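PDB 4ILO: CT398 from Chlamydia trachomatis, which is of unknown function but carries a long coiled-coil hairpin and a zinc ribbon, a combination consistent with binding DNA or RNA. Local coordinates for residues Q71-S74 and D75-K79; S143-E146 and E147-E151; P196-R200 and V201-C205. All blocks are in the same frame, centred on the assembly; numbering follows the deposited sequence.

Contact 1. Residues Q71-S74 and D75-K79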
ATOM      1  N   GLN A  71       7.494  41.171 -26.929  1.00 10.11           N
ATOM      2  CA  GLN A  71       6.653  42.005 -27.779  1.00 10.50           C
ATOM      3  C   GLN A  71       6.750  43.474 -27.384  1.00 16.79           C
ATOM      4  O   GLN A  71       6.883  44.368 -28.237  1.00 16.16           O
ATOM      5  CB  GLN A  71       5.202  41.532 -27.677  1.00 11.40           C
ATOM      6  CG  GLN A  71       4.329  42.078 -28.784  1.00 22.93           C
ATOM      7  CD  GLN A  71       4.945  41.872 -30.145  1.00 24.25           C
ATOM      8  OE1 GLN A  71       5.039  40.735 -30.635  1.00 36.52           O
ATOM      9  NE2 GLN A  71       5.402  42.971 -30.764  1.00 27.32           N
ATOM     10  N   GLU A  72       6.634  43.741 -26.090  1.00 12.05           N
ATOM     11  CA  GLU A  72       6.671  45.106 -25.608  1.00 14.07           C
ATOM     12  C   GLU A  72       8.031  45.773 -25.905  1.00 17.60           C
ATOM     13  O   GLU A  72       8.086  46.949 -26.274  1.00 10.86           O
ATOM     14  CB  GLU A  72       6.365  45.096 -24.118  1.00 12.28           C
ATOM     15  CG  GLU A  72       6.625  46.431 -23.453  1.00 20.96           C
ATOM     16  CD  GLU A  72       5.748  47.535 -24.057  1.00 44.49           C
ATOM     17  OE1 GLU A  72       6.219  48.700 -24.186  1.00 46.61           O
ATOM     18  OE2 GLU A  72       4.584  47.224 -24.415  1.00 53.33           O
ATOM     19  N   ILE A  73       9.139  45.063 -25.717  1.00 14.10           N
ATOM     20  CA  ILE A  73      10.423  45.685 -26.026  1.00 14.53           C
ATOM     21  C   ILE A  73      10.545  45.943 -27.531  1.00  9.55           C
ATOM     22  O   ILE A  73      11.088  46.984 -27.975  1.00  9.43           O
ATOM     23  CB  ILE A  73      11.577  44.826 -25.474  1.00 12.31           C
ATOM     24  CG1 ILE A  73      11.550  44.837 -23.958  1.00 19.90           C
ATOM     25  CG2 ILE A  73      12.926  45.388 -25.916  1.00 13.06           C
ATOM     26  CD1 ILE A  73      12.723  44.078 -23.333  1.00 24.49           C
ATOM     27  N   SER A  74      10.076  44.992 -28.328  1.00  9.03           N
ATOM     28  CA  SER A  74      10.116  45.131 -29.785  1.00  8.91           C
ATOM     29  C   SER A  74       9.330  46.348 -30.239  1.00 12.06           C
ATOM     30  O   SER A  74       9.818  47.123 -31.069  1.00 12.91           O
ATOM     31  CB  SER A  74       9.609  43.862 -30.478  1.00  8.96           C
ATOM     32  OG  SER A  74      10.475  42.751 -30.165  1.00  8.83           O
ATOM     33  N   ASP A  75       8.149  46.577 -29.659  1.00 14.82           N
ATOM     34  CA  ASP A  75       7.389  47.774 -30.024  1.00 15.23           C
ATOM     35  C   ASP A  75       8.098  49.037 -29.564  1.00 16.32           C
ATOM     36  O   ASP A  75       7.989  50.075 -30.207  1.00 18.12           O
ATOM     37  CB  ASP A  75       5.997  47.813 -29.402  1.00 19.21           C
ATOM     38  CG  ASP A  75       5.112  46.662 -29.846  1.00 26.70           C
ATOM     39  OD1 ASP A  75       5.404  46.003 -30.886  1.00 25.46           O
ATOM     40  OD2 ASP A  75       4.117  46.430 -29.121  1.00 26.11           O
ATOM     41  N   GLN A  76       8.783  48.977 -28.438  1.00 14.03           N
ATOM     42  CA  GLN A  76       9.456  50.163 -27.952  1.00 13.08           C
ATOM     43  C   GLN A  76      10.667  50.492 -28.822  1.00 12.27           C
ATOM     44  O   GLN A  76      10.952  51.656 -29.075  1.00 12.39           O
ATOM     45  CB  GLN A  76       9.883  49.916 -26.505  1.00 17.78           C
ATOM     46  CG  GLN A  76      10.393  51.165 -25.837  1.00 37.96           C
ATOM     47  CD  GLN A  76       9.393  52.327 -25.955  1.00 48.53           C
ATOM     48  OE1 GLN A  76       8.179  52.172 -25.686  1.00 52.02           O
ATOM     49  NE2 GLN A  76       9.896  53.488 -26.386  1.00 44.21           N
ATOM     50  N   ILE A  77      11.403  49.479 -29.268  1.00 10.64           N
ATOM     51  CA  ILE A  77      12.523  49.714 -30.162  1.00  8.94           C
ATOM     52  C   ILE A  77      12.031  50.355 -31.447  1.00 13.31           C
ATOM     53  O   ILE A  77      12.632  51.319 -31.952  1.00 16.47           O
ATOM     54  CB  ILE A  77      13.267  48.394 -30.413  1.00  8.70           C
ATOM     55  CG1 ILE A  77      14.081  47.993 -29.177  1.00  9.65           C
ATOM     56  CG2 ILE A  77      14.180  48.480 -31.696  1.00  8.85           C
ATOM     57  CD1 ILE A  77      14.676  46.578 -29.348  1.00 14.60           C
ATOM     58  N   ASN A  78      10.905  49.879 -31.973  1.00 10.98           N
ATOM     59  CA  ASN A  78      10.334  50.519 -33.162  1.00  9.08           C
ATOM     60  C   ASN A  78       9.999  51.973 -32.913  1.00 10.71           C
ATOM     61  O   ASN A  78      10.230  52.821 -33.786  1.00 16.40           O
ATOM     62  CB  ASN A  78       9.070  49.820 -33.633  1.00  9.64           C
ATOM     63  CG  ASN A  78       9.353  48.530 -34.362  1.00 55.31           C
ATOM     64  OD1 ASN A  78      10.329  48.446 -35.117  1.00 52.22           O
ATOM     65  ND2 ASN A  78       8.514  47.504 -34.140  1.00 50.69           N
ATOM     66  N   LYS A  79       9.402  52.288 -31.761  1.00 15.37           N
ATOM     67  CA  LYS A  79       9.144  53.692 -31.469  1.00 16.56           C
ATOM     68  C   LYS A  79      10.443  54.483 -31.463  1.00 16.70           C
ATOM     69  O   LYS A  79      10.489  55.603 -31.969  1.00 13.42           O
ATOM     70  CB  LYS A  79       8.435  53.864 -30.132  1.00 19.05           C
TER
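Gln71 meets Asp75 one turn further along the same helix through both backbone and side chain. Its carbonyl O accepts the Asp75 amide N at 2.9 Å, and its NE2 donates to Asp75 OD1 at 3.0 Å. The side-chain bond is bent, with an N-H...O angle of 139°. OD1 lies almost in the amide plane of Gln71, whereas NE2 reaches it from above the carboxylate plane; the two planes are 37° apart. A bend at chi2 folds the glutamine chain and carries its amide forward to the aspartate. Glu72 continues the backbone ladder, its O receiving Gln76 N at 3.0 Å. Its carboxylate comes near that of Asp75, OE2 to OD2 4.8 Å, a like-charge approach that may weakly raise the proton affinity of both groups. Ile73 contributes a backbone bond and an apolar contact: its O accepts Ile77 N at 2.8 Å, while its CG2 branch touches the CD1 end of Ile77 at 4.0 Å. Both isoleucines also reach helix 90-171, Ile73 at Glu106 and Leu110, Ile77 at Ala103 and Arg107. Ser74 O closes the series by accepting Asn78 N at 3.1 Å. With OG beside its own backbone N (chi1 -63°), the serine hydroxyl bonds back to Ile70 O and also to Arg107 of the partner helix. An isoleucine seam against a second helix, with a polar outer side, is characteristic of a coiled coil; here it belongs to the hairpin of helices 2-86 and 90-171.

Contact 2. Residues S143-E146 and E147-E151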
ATOM      1  N   SER A 143      -6.034  -4.554 -13.547  1.00 21.62           N
ATOM      2  CA  SER A 143      -7.426  -4.548 -13.120  1.00 22.43           C
ATOM      3  C   SER A 143      -7.962  -5.969 -12.963  1.00 26.09           C
ATOM      4  O   SER A 143      -8.753  -6.249 -12.046  1.00 24.56           O
ATOM      5  CB  SER A 143      -8.274  -3.734 -14.100  1.00 27.23           C
ATOM      6  OG  SER A 143      -8.300  -4.376 -15.345  1.00 33.49           O
ATOM      7  N   ALA A 144      -7.555  -6.885 -13.846  1.00 25.57           N
ATOM      8  CA  ALA A 144      -8.036  -8.260 -13.728  1.00 31.26           C
ATOM      9  C   ALA A 144      -7.492  -8.916 -12.474  1.00 25.35           C
ATOM     10  O   ALA A 144      -8.152  -9.769 -11.858  1.00 35.29           O
ATOM     11  CB  ALA A 144      -7.611  -9.070 -14.957  1.00 37.20           C
ATOM     12  N   ILE A 145      -6.285  -8.535 -12.086  1.00 32.04           N
ATOM     13  CA  ILE A 145      -5.681  -9.116 -10.899  1.00 30.13           C
ATOM     14  C   ILE A 145      -6.392  -8.600  -9.661  1.00 30.45           C
ATOM     15  O   ILE A 145      -6.738  -9.373  -8.762  1.00 28.32           O
ATOM     16  CB  ILE A 145      -4.168  -8.816 -10.922  1.00 37.30           C
ATOM     17  CG1 ILE A 145      -3.556  -9.654 -12.049  1.00 45.38           C
ATOM     18  CG2 ILE A 145      -3.507  -9.141  -9.589  1.00 36.86           C
ATOM     19  CD1 ILE A 145      -2.288  -9.141 -12.616  1.00 43.71           C
ATOM     20  N   GLU A 146      -6.692  -7.297  -9.632  1.00 31.05           N
ATOM     21  CA  GLU A 146      -7.337  -6.729  -8.458  1.00 31.27           C
ATOM     22  C   GLU A 146      -8.707  -7.320  -8.259  1.00 24.98           C
ATOM     23  O   GLU A 146      -9.119  -7.568  -7.119  1.00 25.38           O
ATOM     24  CB  GLU A 146      -7.493  -5.226  -8.592  1.00 34.99           C
ATOM     25  CG  GLU A 146      -6.199  -4.451  -8.612  1.00 38.98           C
ATOM     26  CD  GLU A 146      -6.434  -3.001  -9.035  1.00 48.05           C
ATOM     27  OE1 GLU A 146      -5.683  -2.509  -9.905  1.00 52.04           O
ATOM     28  OE2 GLU A 146      -7.390  -2.376  -8.513  1.00 50.88           O
ATOM     29  N   GLU A 147      -9.462  -7.498  -9.339  1.00 32.64           N
ATOM     30  CA  GLU A 147     -10.796  -8.029  -9.145  1.00 31.11           C
ATOM     31  C   GLU A 147     -10.728  -9.483  -8.700  1.00 36.68           C
ATOM     32  O   GLU A 147     -11.544  -9.928  -7.875  1.00 34.39           O
ATOM     33  CB  GLU A 147     -11.657  -7.835 -10.392  1.00 36.46           C
ATOM     34  CG  GLU A 147     -12.893  -6.928 -10.138  1.00 49.19           C
ATOM     35  CD  GLU A 147     -13.797  -7.403  -8.977  1.00 75.06           C
ATOM     36  OE1 GLU A 147     -14.323  -8.551  -9.021  1.00 69.37           O
ATOM     37  OE2 GLU A 147     -13.987  -6.612  -8.015  1.00 77.03           O
ATOM     38  N   GLU A 148      -9.746 -10.233  -9.200  1.00 36.93           N
ATOM     39  CA  GLU A 148      -9.619 -11.612  -8.750  1.00 39.80           C
ATOM     40  C   GLU A 148      -9.212 -11.672  -7.280  1.00 39.95           C
ATOM     41  O   GLU A 148      -9.638 -12.573  -6.544  1.00 33.19           O
ATOM     42  CB  GLU A 148      -8.625 -12.366  -9.630  1.00 42.22           C
ATOM     43  CG  GLU A 148      -8.318 -13.755  -9.079  1.00 47.51           C
ATOM     44  CD  GLU A 148      -7.295 -14.498  -9.907  1.00 58.48           C
ATOM     45  OE1 GLU A 148      -7.157 -14.160 -11.115  1.00 63.89           O
ATOM     46  OE2 GLU A 148      -6.638 -15.413  -9.342  1.00 60.98           O
ATOM     47  N   ILE A 149      -8.371 -10.733  -6.834  1.00 33.86           N
ATOM     48  CA  ILE A 149      -8.027 -10.694  -5.419  1.00 34.89           C
ATOM     49  C   ILE A 149      -9.260 -10.372  -4.588  1.00 29.19           C
ATOM     50  O   ILE A 149      -9.474 -10.963  -3.527  1.00 28.50           O
ATOM     51  CB  ILE A 149      -6.892  -9.684  -5.146  1.00 24.26           C
ATOM     52  CG1 ILE A 149      -5.560 -10.219  -5.691  1.00 23.72           C
ATOM     53  CG2 ILE A 149      -6.773  -9.483  -3.623  1.00 24.29           C
ATOM     54  CD1 ILE A 149      -4.441  -9.139  -5.872  1.00 25.87           C
ATOM     55  N   ARG A 150     -10.067  -9.392  -5.030  1.00 32.08           N
ATOM     56  CA  ARG A 150     -11.212  -8.978  -4.223  1.00 33.61           C
ATOM     57  C   ARG A 150     -12.242 -10.093  -4.141  1.00 35.41           C
ATOM     58  O   ARG A 150     -12.889 -10.274  -3.100  1.00 36.66           O
ATOM     59  CB  ARG A 150     -11.853  -7.688  -4.758  1.00 33.75           C
ATOM     60  CG  ARG A 150     -10.983  -6.420  -4.661  1.00 34.93           C
ATOM     61  CD  ARG A 150     -11.782  -5.143  -4.956  1.00 39.57           C
ATOM     62  NE  ARG A 150     -10.960  -4.095  -5.572  1.00 51.02           N
ATOM     63  CZ  ARG A 150     -10.884  -3.849  -6.888  1.00 55.24           C
ATOM     64  NH1 ARG A 150     -11.591  -4.555  -7.781  1.00 56.30           N
ATOM     65  NH2 ARG A 150     -10.101  -2.870  -7.322  1.00 58.03           N
ATOM     66  N   GLU A 151     -12.405 -10.855  -5.224  1.00 34.12           N
ATOM     67  CA  GLU A 151     -13.316 -11.990  -5.167  1.00 39.29           C
ATOM     68  C   GLU A 151     -12.805 -13.066  -4.215  1.00 42.05           C
ATOM     69  O   GLU A 151     -13.604 -13.742  -3.552  1.00 39.58           O
ATOM     70  CB  GLU A 151     -13.553 -12.561  -6.566  1.00 44.98           C
ATOM     71  CG  GLU A 151     -14.664 -13.630  -6.617  1.00 50.55           C
ATOM     72  CD  GLU A 151     -16.051 -13.052  -6.330  1.00 53.86           C
ATOM     73  OE1 GLU A 151     -16.338 -11.959  -6.878  1.00 42.02           O
ATOM     74  OE2 GLU A 151     -16.836 -13.684  -5.565  1.00 62.67           O
TER
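Glu146 and Arg150, one helical turn apart, form the close-packed side of this contact. Their chains run alongside each other in the same direction, and Glu146 OE2 makes a salt bridge to Arg150 NH2 at 3.0 Å. The carboxylate and guanidinium planes stand 78° apart, so the groups do not pair as two coplanar forks. Glu146 also lies over one guanidinium face, its CB 3.7 Å from Arg150 NH2. Arg150 NH1 turns to Glu147 OE2 at 3.2 Å, the acceptor lying close to the guanidinium plane and being approached on its anti side. A chi4 of 97° turns the guanidinium across the arginine chain; its two terminal nitrogens meet separate carboxylates, and the three residues make a salt-bridge network. Lys42 adds a salt bridge and Ser142 a hydrogen bond at Glu146 OE1, and Arg154 a salt bridge at Glu147 OE2. This surrounding positive charge would be expected to stabilise both carboxylates in their ionised form. The network borders the seam of the coiled-coil hairpin, where Glu146 packs on Ile38, Arg150 on Leu35, and the buried Ile149 on His31 and Leu35, all of helix 2-86. Ile145, itself exposed, flanks Ile149 through a single close pair of side-chain atoms, CG2 to CD1 at 3.8 Å, although Ile149 N is firmly bonded to Ile145 O at 2.9 Å. The solvent side is sparser. At exposed Ala144 and Glu148 the link is essentially backbone: Glu148 N donates to Ala144 O at 3.1 Å from above the carbonyl plane, and no side-chain atoms of the two come close.

Contact 3. Residues P196-R200 and V201-C205. With ZN (zinc ion), chain C.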
ATOM      1  N   PRO A 196      -2.125 -34.057  21.414  1.00 28.09           N
ATOM      2  CA  PRO A 196      -1.920 -35.394  21.976  1.00 27.26           C
ATOM      3  C   PRO A 196      -0.445 -35.660  22.277  1.00 27.18           C
ATOM      4  O   PRO A 196       0.465 -34.969  21.783  1.00 24.92           O
ATOM      5  CB  PRO A 196      -2.457 -36.316  20.870  1.00 33.97           C
ATOM      6  CG  PRO A 196      -2.154 -35.545  19.573  1.00 38.86           C
ATOM      7  CD  PRO A 196      -2.265 -34.067  19.939  1.00 24.98           C
ATOM      8  N   ILE A 197      -0.239 -36.642  23.164  1.00 25.81           N
ATOM      9  CA  ILE A 197       1.069 -37.267  23.375  1.00 32.57           C
ATOM     10  C   ILE A 197       1.437 -38.060  22.125  1.00 29.75           C
ATOM     11  O   ILE A 197       0.700 -38.967  21.722  1.00 36.24           O
ATOM     12  CB  ILE A 197       1.029 -38.233  24.571  1.00 36.80           C
ATOM     13  CG1 ILE A 197       0.392 -37.622  25.821  1.00 41.13           C
ATOM     14  CG2 ILE A 197       2.443 -38.763  24.864  1.00 35.72           C
ATOM     15  CD1 ILE A 197       1.322 -36.806  26.595  1.00 44.36           C
ATOM     16  N   GLU A 198       2.598 -37.758  21.536  1.00 39.58           N
ATOM     17  CA  GLU A 198       3.164 -38.545  20.432  1.00 50.11           C
ATOM     18  C   GLU A 198       4.576 -38.970  20.814  1.00 50.85           C
ATOM     19  O   GLU A 198       5.404 -38.127  21.190  1.00 43.06           O
ATOM     20  CB  GLU A 198       3.270 -37.768  19.097  1.00 52.29           C
ATOM     21  CG  GLU A 198       2.074 -36.882  18.673  1.00 61.45           C
ATOM     22  CD  GLU A 198       0.919 -37.630  17.959  1.00 62.95           C
ATOM     23  OE1 GLU A 198       0.387 -37.091  16.939  1.00 51.24           O
ATOM     24  OE2 GLU A 198       0.516 -38.728  18.444  1.00 69.91           O
ATOM     25  N   ASN A 199       4.867 -40.262  20.690  1.00 52.23           N
ATOM     26  CA  ASN A 199       6.214 -40.750  20.973  1.00 61.11           C
ATOM     27  C   ASN A 199       6.665 -40.284  22.358  1.00 59.70           C
ATOM     28  O   ASN A 199       7.821 -39.905  22.573  1.00 60.89           O
ATOM     29  CB  ASN A 199       7.211 -40.304  19.896  1.00 64.37           C
ATOM     30  CG  ASN A 199       6.758 -40.661  18.485  1.00 69.41           C
ATOM     31  OD1 ASN A 199       6.775 -41.832  18.094  1.00 71.16           O
ATOM     32  ND2 ASN A 199       6.366 -39.646  17.707  1.00 66.87           N
ATOM     33  N   ARG A 200       5.726 -40.274  23.297  1.00 48.15           N
ATOM     34  CA  ARG A 200       5.993 -39.881  24.678  1.00 42.32           C
ATOM     35  C   ARG A 200       6.509 -38.432  24.822  1.00 41.29           C
ATOM     36  O   ARG A 200       7.085 -38.090  25.871  1.00 36.62           O
ATOM     37  CB  ARG A 200       6.942 -40.876  25.349  1.00 38.22           C
ATOM     38  CG  ARG A 200       6.448 -42.345  25.337  1.00 42.14           C
ATOM     39  CD  ARG A 200       7.115 -43.111  26.492  1.00 51.66           C
ATOM     40  NE  ARG A 200       7.071 -44.574  26.385  1.00 59.53           N
ATOM     41  CZ  ARG A 200       6.019 -45.329  26.713  1.00 58.35           C
ATOM     42  NH1 ARG A 200       4.897 -44.751  27.134  1.00 57.19           N
ATOM     43  NH2 ARG A 200       6.077 -46.662  26.595  1.00 48.63           N
ATOM     44  N   VAL A 201       6.322 -37.562  23.806  1.00 35.17           N
ATOM     45  CA  VAL A 201       6.603 -36.130  23.946  1.00 31.26           C
ATOM     46  C   VAL A 201       5.323 -35.318  23.719  1.00 25.85           C
ATOM     47  O   VAL A 201       4.315 -35.812  23.207  1.00 28.80           O
ATOM     48  CB  VAL A 201       7.754 -35.614  23.035  1.00 30.08           C
ATOM     49  CG1 VAL A 201       8.912 -36.587  23.013  1.00 35.46           C
ATOM     50  CG2 VAL A 201       7.275 -35.366  21.605  1.00 33.56           C
ATOM     51  N   CYS A 202       5.371 -34.048  24.138  1.00 26.58           N
ATOM     52  CA  CYS A 202       4.310 -33.097  23.825  1.00 27.02           C
ATOM     53  C   CYS A 202       4.381 -32.804  22.336  1.00 31.35           C
ATOM     54  O   CYS A 202       5.444 -32.445  21.830  1.00 31.71           O
ATOM     55  CB  CYS A 202       4.525 -31.815  24.626  1.00 28.09           C
ATOM     56  SG  CYS A 202       3.406 -30.458  24.241  1.00 26.19           S
ATOM     57  N   SER A 203       3.276 -32.988  21.621  1.00 25.60           N
ATOM     58  CA  SER A 203       3.315 -32.747  20.188  1.00 30.84           C
ATOM     59  C   SER A 203       3.203 -31.268  19.858  1.00 28.50           C
ATOM     60  O   SER A 203       3.439 -30.879  18.717  1.00 28.86           O
ATOM     61  CB  SER A 203       2.250 -33.576  19.473  1.00 37.35           C
ATOM     62  OG  SER A 203       0.962 -33.076  19.709  1.00 34.73           O
ATOM     63  N   GLY A 204       2.874 -30.437  20.838  1.00 33.58           N
ATOM     64  CA  GLY A 204       2.931 -28.998  20.677  1.00 26.41           C
ATOM     65  C   GLY A 204       4.339 -28.421  20.701  1.00 29.00           C
ATOM     66  O   GLY A 204       4.670 -27.583  19.859  1.00 30.27           O
ATOM     67  N   CYS A 205       5.179 -28.845  21.650  1.00 32.16           N
ATOM     68  CA  CYS A 205       6.519 -28.278  21.801  1.00 28.67           C
ATOM     69  C   CYS A 205       7.631 -29.299  21.603  1.00 28.15           C
ATOM     70  O   CYS A 205       8.793 -28.902  21.482  1.00 35.02           O
ATOM     71  CB  CYS A 205       6.663 -27.605  23.184  1.00 24.32           C
ATOM     72  SG  CYS A 205       6.798 -28.730  24.645  1.00 28.74           S
TER
HETATM   73 ZN    ZN C 301       4.556 -28.784  25.312  1.00 12.55          ZN
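The backbone reverses direction through a type I' turn from Glu198 to Val201, with Asn199 and Arg200 at its two positive-phi corners, so that Glu198 and Val201 become a hydrogen-bonded antiparallel pair (Val201 N to Glu198 O 2.8 Å, Glu198 N to Val201 O 3.1 Å) and Ile197 and Cys202 beyond them a non-hydrogen-bonded one, where Ile197 CA makes a C-H...O contact with Val201 O. The Val201 side chain packs back over the turn: its CG2 lies 3.4 Å from Glu198 O, and CG1 approaches the Asn199 carbonyl. Ser203 ties the loop after strand 201-202 to strand 194-198. Its OG, set between its own backbone N and carbonyl carbon (chi1 72°), donates to Pro196 O at 2.9 Å, in the carbonyl plane and on a lone pair; Ser203 N adds a weak bond to the same oxygen. The serine CB meanwhile meets Glu198 CG at 3.4 Å. On the sheet face shared with Ile197, Cys202 directs its sulfur to the zinc ion, with SG 2.3 Å from the metal. Cys205 SG binds at the same 2.3 Å, and Cys205 N donates to Cys202 SG, a bond that spans the turn between the two ligands and would probably temper the charge on that thiolate. Ile197 and Cys202 both rest on Leu233 of strand 232-234. The Cys-x-x-Cys turn that follows this hairpin gives the first pair of ligands of a C4-type zinc ribbon, with Cys226 and Cys229 the second.

Along the chain the three contacts follow in series, from the far part of the coiled-coil arm to the zinc ribbon. Contact 1 lies on helix 2-86 and contact 2 on helix 90-171, the two consecutive, antiparallel helices of the hairpin; their centres are 63 Å apart. Contact 3 belongs to the four-stranded mixed sheet of the zinc-bound end, its centre 43 Å from contact 2 and 98 Å from contact 1, with the chain's centre between contacts 1 and 3. None touches another. The spacing describes an elongated molecule in which a helical arm holds its distal end far from the metal-bound module.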